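Local coordinates for protein peptidase M3B, oligoendopeptidase F (Enterococcus faecium, PDB 2QR4) that probably hydrolyses peptide bonds in short peptides as a metal-dependent oligoendopeptidase of peptidase family M3, at residues A[90-104]-A[119-133]. Numbering follows the deposited sequence.
Sequences WFEPEILQLSDDQIW and YIQQIVDNRAHVLSA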
loop_
_atom_site.group_PDB
_atom_site.type_symbol
_atom_site.label_atom_id
_atom_site.label_comp_id
_atom_site.label_asym_id
_atom_site.label_seq_id
_atom_site.Cartn_x
_atom_site.Cartn_y
_atom_site.Cartn_z
ATOM N N TRP A 90 17.697 12.321 15.192
ATOM C CA TRP A 90 17.942 13.542 15.967
ATOM C C TRP A 90 19.102 14.344 15.367
ATOM O O TRP A 90 19.274 15.532 15.648
ATOM C CB TRP A 90 18.264 13.190 17.413
ATOM C CG TRP A 90 19.401 12.224 17.496
ATOM C CD1 TRP A 90 19.318 10.864 17.589
ATOM C CD2 TRP A 90 20.792 12.542 17.464
ATOM N NE1 TRP A 90 20.566 10.318 17.627
ATOM C CE2 TRP A 90 21.496 11.323 17.545
ATOM C CE3 TRP A 90 21.516 13.744 17.383
ATOM C CZ2 TRP A 90 22.894 11.259 17.526
ATOM C CZ3 TRP A 90 22.898 13.683 17.370
ATOM C CH2 TRP A 90 23.576 12.444 17.442
ATOM N N PHE A 91 19.879 13.678 14.522
ATOM C CA PHE A 91 21.179 14.165 14.073
ATOM C C PHE A 91 21.159 15.497 13.300
ATOM O O PHE A 91 21.829 16.459 13.704
ATOM C CB PHE A 91 21.880 13.048 13.291
ATOM C CG PHE A 91 23.206 13.435 12.727
ATOM C CD1 PHE A 91 24.229 13.859 13.553
ATOM C CD2 PHE A 91 23.434 13.362 11.373
ATOM C CE1 PHE A 91 25.460 14.215 13.032
ATOM C CE2 PHE A 91 24.663 13.710 10.846
ATOM C CZ PHE A 91 25.676 14.137 11.677
ATOM N N GLU A 92 20.407 15.568 12.203
ATOM C CA GLU A 92 20.348 16.800 11.399
ATOM C C GLU A 92 19.662 17.990 12.105
ATOM O O GLU A 92 20.127 19.129 12.018
ATOM C CB GLU A 92 19.694 16.527 10.048
ATOM C CG GLU A 92 20.400 15.444 9.236
ATOM C CD GLU A 92 19.934 15.388 7.777
ATOM O OE1 GLU A 92 18.986 16.118 7.398
ATOM O OE2 GLU A 92 20.523 14.608 7.001
ATOM N N PRO A 93 18.525 17.739 12.765
ATOM C CA PRO A 93 17.945 18.758 13.634
ATOM C C PRO A 93 18.957 19.304 14.635
ATOM O O PRO A 93 19.004 20.516 14.849
ATOM C CB PRO A 93 16.822 18.004 14.357
ATOM C CG PRO A 93 16.400 16.966 13.330
ATOM C CD PRO A 93 17.684 16.532 12.684
ATOM N N GLU A 94 19.769 18.441 15.240
ATOM C CA GLU A 94 20.732 18.937 16.233
ATOM C C GLU A 94 21.896 19.685 15.604
ATOM O O GLU A 94 22.373 20.662 16.162
ATOM C CB GLU A 94 21.236 17.837 17.154
ATOM C CG GLU A 94 20.227 17.425 18.191
ATOM C CD GLU A 94 20.865 16.755 19.392
ATOM O OE1 GLU A 94 20.100 16.132 20.173
ATOM O OE2 GLU A 94 22.117 16.864 19.556
ATOM N N ILE A 95 22.343 19.236 14.436
ATOM C CA ILE A 95 23.340 19.993 13.699
ATOM C C ILE A 95 22.798 21.391 13.485
ATOM O O ILE A 95 23.473 22.382 13.740
ATOM C CB ILE A 95 23.653 19.357 12.333
ATOM C CG1 ILE A 95 24.498 18.100 12.517
ATOM C CG2 ILE A 95 24.401 20.340 11.445
ATOM C CD1 ILE A 95 24.575 17.255 11.279
ATOM N N LEU A 96 21.548 21.452 13.046
ATOM C CA LEU A 96 20.921 22.711 12.680
ATOM C C LEU A 96 20.577 23.639 13.859
ATOM O O LEU A 96 20.199 24.786 13.650
ATOM C CB LEU A 96 19.688 22.435 11.819
ATOM C CG LEU A 96 20.055 21.924 10.426
ATOM C CD1 LEU A 96 18.826 21.789 9.570
ATOM C CD2 LEU A 96 21.051 22.873 9.782
ATOM N N GLN A 97 20.717 23.158 15.090
ATOM C CA GLN A 97 20.497 24.026 16.242
ATOM C C GLN A 97 21.727 24.881 16.480
ATOM O O GLN A 97 21.671 25.886 17.183
ATOM C CB GLN A 97 20.121 23.224 17.495
ATOM C CG GLN A 97 18.617 22.926 17.584
ATOM C CD GLN A 97 18.288 21.841 18.588
ATOM O OE1 GLN A 97 19.092 20.946 18.846
ATOM N NE2 GLN A 97 17.104 21.921 19.165
ATOM N N LEU A 98 22.845 24.470 15.896
ATOM C CA LEU A 98 24.013 25.325 15.839
ATOM C C LEU A 98 23.821 26.327 14.706
ATOM O O LEU A 98 23.102 26.061 13.739
ATOM C CB LEU A 98 25.265 24.492 15.584
ATOM C CG LEU A 98 25.525 23.392 16.610
ATOM C CD1 LEU A 98 26.644 22.499 16.146
ATOM C CD2 LEU A 98 25.850 24.006 17.959
ATOM N N SER A 99 24.467 27.478 14.829
ATOM C CA SER A 99 24.472 28.474 13.762
ATOM C C SER A 99 25.498 28.098 12.694
ATOM O O SER A 99 26.563 27.557 13.012
ATOM C CB SER A 99 24.877 29.827 14.326
ATOM O OG SER A 99 26.286 29.853 14.498
ATOM N N ASP A 100 25.185 28.409 11.437
ATOM C CA ASP A 100 26.152 28.272 10.345
ATOM C C ASP A 100 27.586 28.624 10.754
ATOM O O ASP A 100 28.524 27.895 10.428
ATOM C CB ASP A 100 25.739 29.128 9.144
ATOM C CG ASP A 100 24.707 28.441 8.267
ATOM O OD1 ASP A 100 24.175 27.387 8.681
ATOM O OD2 ASP A 100 24.433 28.951 7.158
ATOM N N ASP A 101 27.768 29.730 11.465
ATOM C CA ASP A 101 29.135 30.139 11.808
ATOM C C ASP A 101 29.765 29.352 12.952
ATOM O O ASP A 101 30.991 29.297 13.064
ATOM C CB ASP A 101 29.289 31.665 12.005
ATOM C CG ASP A 101 27.961 32.404 12.066
ATOM O OD1 ASP A 101 28.011 33.637 12.294
ATOM O OD2 ASP A 101 26.879 31.776 11.883
ATOM N N GLN A 102 28.941 28.743 13.802
ATOM C CA GLN A 102 29.459 27.823 14.821
ATOM C C GLN A 102 29.971 26.551 14.151
ATOM O O GLN A 102 30.961 25.960 14.574
ATOM C CB GLN A 102 28.372 27.442 15.821
ATOM C CG GLN A 102 28.131 28.424 16.951
ATOM C CD GLN A 102 26.897 28.042 17.753
ATOM O OE1 GLN A 102 25.769 28.088 17.244
ATOM N NE2 GLN A 102 27.106 27.629 19.001
ATOM N N ILE A 103 29.268 26.138 13.104
ATOM C CA ILE A 103 29.601 24.931 12.364
ATOM C C ILE A 103 30.953 25.058 11.662
ATOM O O ILE A 103 31.820 24.207 11.850
ATOM C CB ILE A 103 28.481 24.571 11.368
ATOM C CG1 ILE A 103 27.201 24.213 12.126
ATOM C CG2 ILE A 103 28.883 23.419 10.485
ATOM C CD1 ILE A 103 26.034 23.817 11.230
ATOM N N TRP A 104 31.154 26.121 10.883
ATOM C CA TRP A 104 32.433 26.292 10.178
ATOM C C TRP A 104 33.548 26.718 11.135
ATOM O O TRP A 104 34.732 26.662 10.796
ATOM C CB TRP A 104 32.323 27.252 8.977
ATOM C CG TRP A 104 31.170 26.948 8.081
ATOM C CD1 TRP A 104 30.107 27.765 7.807
ATOM C CD2 TRP A 104 30.931 25.725 7.364
ATOM N NE1 TRP A 104 29.220 27.127 6.962
ATOM C CE2 TRP A 104 29.702 25.876 6.675
ATOM C CE3 TRP A 104 31.631 24.518 7.240
ATOM C CZ2 TRP A 104 29.170 24.873 5.867
ATOM C CZ3 TRP A 104 31.090 23.513 6.437
ATOM C CH2 TRP A 104 29.874 23.702 5.763
ATOM N N TYR A 119 29.157 16.998 3.134
ATOM C CA TYR A 119 27.993 16.389 3.769
ATOM C C TYR A 119 27.305 17.363 4.724
ATOM O O TYR A 119 26.076 17.465 4.744
ATOM C CB TYR A 119 28.374 15.099 4.489
ATOM C CG TYR A 119 27.288 14.570 5.380
ATOM C CD1 TYR A 119 26.202 13.878 4.849
ATOM C CD2 TYR A 119 27.337 14.769 6.759
ATOM C CE1 TYR A 119 25.188 13.395 5.671
ATOM C CE2 TYR A 119 26.338 14.289 7.589
ATOM C CZ TYR A 119 25.262 13.603 7.038
ATOM O OH TYR A 119 24.262 13.124 7.859
ATOM N N ILE A 120 28.099 18.084 5.508
ATOM C CA ILE A 120 27.562 19.102 6.408
ATOM C C ILE A 120 26.988 20.295 5.629
ATOM O O ILE A 120 26.047 20.943 6.075
ATOM C CB ILE A 120 28.628 19.572 7.422
ATOM C CG1 ILE A 120 28.991 18.421 8.363
ATOM C CG2 ILE A 120 28.132 20.769 8.225
ATOM C CD1 ILE A 120 27.773 17.682 8.910
ATOM N N GLN A 121 27.552 20.553 4.454
ATOM C CA GLN A 121 27.097 21.626 3.583
ATOM C C GLN A 121 25.664 21.410 3.111
ATOM O O GLN A 121 24.862 22.342 3.124
ATOM C CB GLN A 121 28.021 21.753 2.366
ATOM C CG GLN A 121 27.774 22.988 1.527
ATOM C CD GLN A 121 28.328 24.234 2.179
ATOM O OE1 GLN A 121 29.527 24.505 2.105
ATOM N NE2 GLN A 121 27.459 25.003 2.821
ATOM N N GLN A 122 25.352 20.188 2.683
ATOM C CA GLN A 122 24.010 19.855 2.213
ATOM C C GLN A 122 23.008 20.135 3.298
ATOM O O GLN A 122 21.948 20.724 3.051
ATOM C CB GLN A 122 23.906 18.381 1.816
ATOM C CG GLN A 122 24.080 18.112 0.336
ATOM C CD GLN A 122 25.331 18.759 -0.241
ATOM O OE1 GLN A 122 25.490 19.982 -0.208
ATOM N NE2 GLN A 122 26.216 17.936 -0.788
ATOM N N ILE A 123 23.352 19.708 4.506
ATOM C CA ILE A 123 22.449 19.850 5.632
ATOM C C ILE A 123 22.159 21.313 5.904
ATOM O O ILE A 123 20.996 21.690 6.014
ATOM C CB ILE A 123 22.989 19.161 6.880
ATOM C CG1 ILE A 123 23.054 17.651 6.630
ATOM C CG2 ILE A 123 22.097 19.480 8.069
ATOM C CD1 ILE A 123 23.822 16.915 7.653
ATOM N N VAL A 124 23.218 22.124 5.976
ATOM C CA VAL A 124 23.112 23.571 6.184
ATOM C C VAL A 124 22.294 24.255 5.087
ATOM O O VAL A 124 21.522 25.181 5.354
ATOM C CB VAL A 124 24.516 24.224 6.279
ATOM C CG1 VAL A 124 24.445 25.747 6.099
ATOM C CG2 VAL A 124 25.181 23.864 7.603
ATOM N N ASP A 125 22.460 23.788 3.855
ATOM C CA ASP A 125 21.746 24.362 2.720
ATOM C C ASP A 125 20.295 23.895 2.688
ATOM O O ASP A 125 19.512 24.341 1.862
ATOM C CB ASP A 125 22.413 23.954 1.403
ATOM C CG ASP A 125 23.715 24.673 1.153
ATOM O OD1 ASP A 125 24.492 24.171 0.318
ATOM O OD2 ASP A 125 23.968 25.729 1.778
ATOM N N ASN A 126 19.943 22.989 3.585
ATOM C CA ASN A 126 18.645 22.340 3.542
ATOM C C ASN A 126 17.887 22.659 4.822
ATOM O O ASN A 126 16.905 22.006 5.174
ATOM C CB ASN A 126 18.860 20.838 3.423
ATOM C CG ASN A 126 17.817 20.168 2.593
ATOM O OD1 ASN A 126 17.456 19.020 2.852
ATOM N ND2 ASN A 126 17.321 20.868 1.577
ATOM N N ARG A 127 18.382 23.678 5.508
ATOM C CA ARG A 127 17.830 24.170 6.760
ATOM C C ARG A 127 16.311 24.255 6.737
ATOM O O ARG A 127 15.642 23.882 7.706
ATOM C CB ARG A 127 18.418 25.559 7.027
ATOM C CG ARG A 127 18.312 26.051 8.451
ATOM C CD ARG A 127 19.120 27.331 8.651
ATOM N NE ARG A 127 20.517 27.110 9.050
ATOM C CZ ARG A 127 20.893 26.629 10.234
ATOM N NH1 ARG A 127 19.988 26.263 11.133
ATOM N NH2 ARG A 127 22.173 26.489 10.523
ATOM N N ALA A 128 15.768 24.745 5.625
ATOM C CA ALA A 128 14.328 24.969 5.505
ATOM C C ALA A 128 13.513 23.687 5.354
ATOM O O ALA A 128 12.299 23.711 5.463
ATOM C CB ALA A 128 14.035 25.908 4.338
ATOM N N HIS A 129 14.174 22.567 5.101
ATOM C CA HIS A 129 13.445 21.352 4.799
ATOM C C HIS A 129 13.742 20.259 5.792
ATOM O O HIS A 129 13.195 19.164 5.685
ATOM C CB HIS A 129 13.735 20.889 3.373
ATOM C CG HIS A 129 13.545 21.966 2.357
ATOM N ND1 HIS A 129 12.298 22.410 1.970
ATOM C CD2 HIS A 129 14.441 22.704 1.660
ATOM C CE1 HIS A 129 12.434 23.376 1.073
ATOM N NE2 HIS A 129 13.724 23.572 0.864
ATOM N N VAL A 130 14.598 20.560 6.763
ATOM C CA VAL A 130 14.803 19.653 7.880
ATOM C C VAL A 130 13.892 20.072 9.025
ATOM O O VAL A 130 13.710 21.259 9.272
ATOM C CB VAL A 130 16.261 19.641 8.348
ATOM C CG1 VAL A 130 16.419 18.721 9.546
ATOM C CG2 VAL A 130 17.169 19.210 7.212
ATOM N N LEU A 131 13.321 19.097 9.720
ATOM C CA LEU A 131 12.280 19.367 10.704
ATOM C C LEU A 131 12.850 19.215 12.109
ATOM O O LEU A 131 14.060 19.198 12.286
ATOM C CB LEU A 131 11.074 18.444 10.471
ATOM C CG LEU A 131 10.371 18.660 9.118
ATOM C CD1 LEU A 131 9.263 17.662 8.888
ATOM C CD2 LEU A 131 9.815 20.072 8.991
ATOM N N SER A 132 11.993 19.148 13.117
ATOM C CA SER A 132 12.480 18.955 14.477
ATOM C C SER A 132 12.795 17.476 14.692
ATOM O O SER A 132 12.413 16.629 13.884
ATOM C CB SER A 132 11.439 19.434 15.486
ATOM O OG SER A 132 10.284 18.621 15.430
ATOM N N ALA A 133 13.470 17.161 15.783
ATOM C CA ALA A 133 13.772 15.770 16.102
ATOM C C ALA A 133 12.494 14.955 16.203
ATOM O O ALA A 133 12.430 13.845 15.683
ATOM C CB ALA A 133 14.572 15.679 17.394
#
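Arg127 reaches from the turn after helix 117-124 into the link between helix 91-95 and helix 100-109, where Leu96 lies. With CG anti to the backbone N (chi1 -162°), its CB and CG pass Leu96 CD1 loosely, CG at 4.4 Å. The bend at chi3 (-89°) turns the guanidinium so that one face lies against Leu96, whose CD2 methyl sits off-centre, 3.8 Å from CZ of Arg127. NE of Arg127 comes within 3.7 Å of Asp100 OD1 without bonding to it. NH1 of Arg127 donates to a lone pair of Leu96 O at 2.9 Å. NH2 donates a nearly straight hydrogen bond to Asp100 OD1, also 2.9 Å, part of a salt bridge and arriving from above the carboxylate plane, and a weak one to Leu98 O. Two backbone carbonyls and one carboxylate, spread along the guanidinium edge, thus fix its rotation.

Leu96 also sets CD1 against Val130 CB (3.6 Å). Deeper, Ile123 CD1 meets Ile95 CD1 at 3.7 Å, and the CG2 methyls of Ile103 and Ile120 touch. Ile40 of helix 33-63 packs on Ile120. Helices 100-109 and 117-124, joined by a short loop, form an antiparallel helical hairpin of the Oligopeptidase F region; Arg127 ties the link entering its first helix to the turn leaving its second.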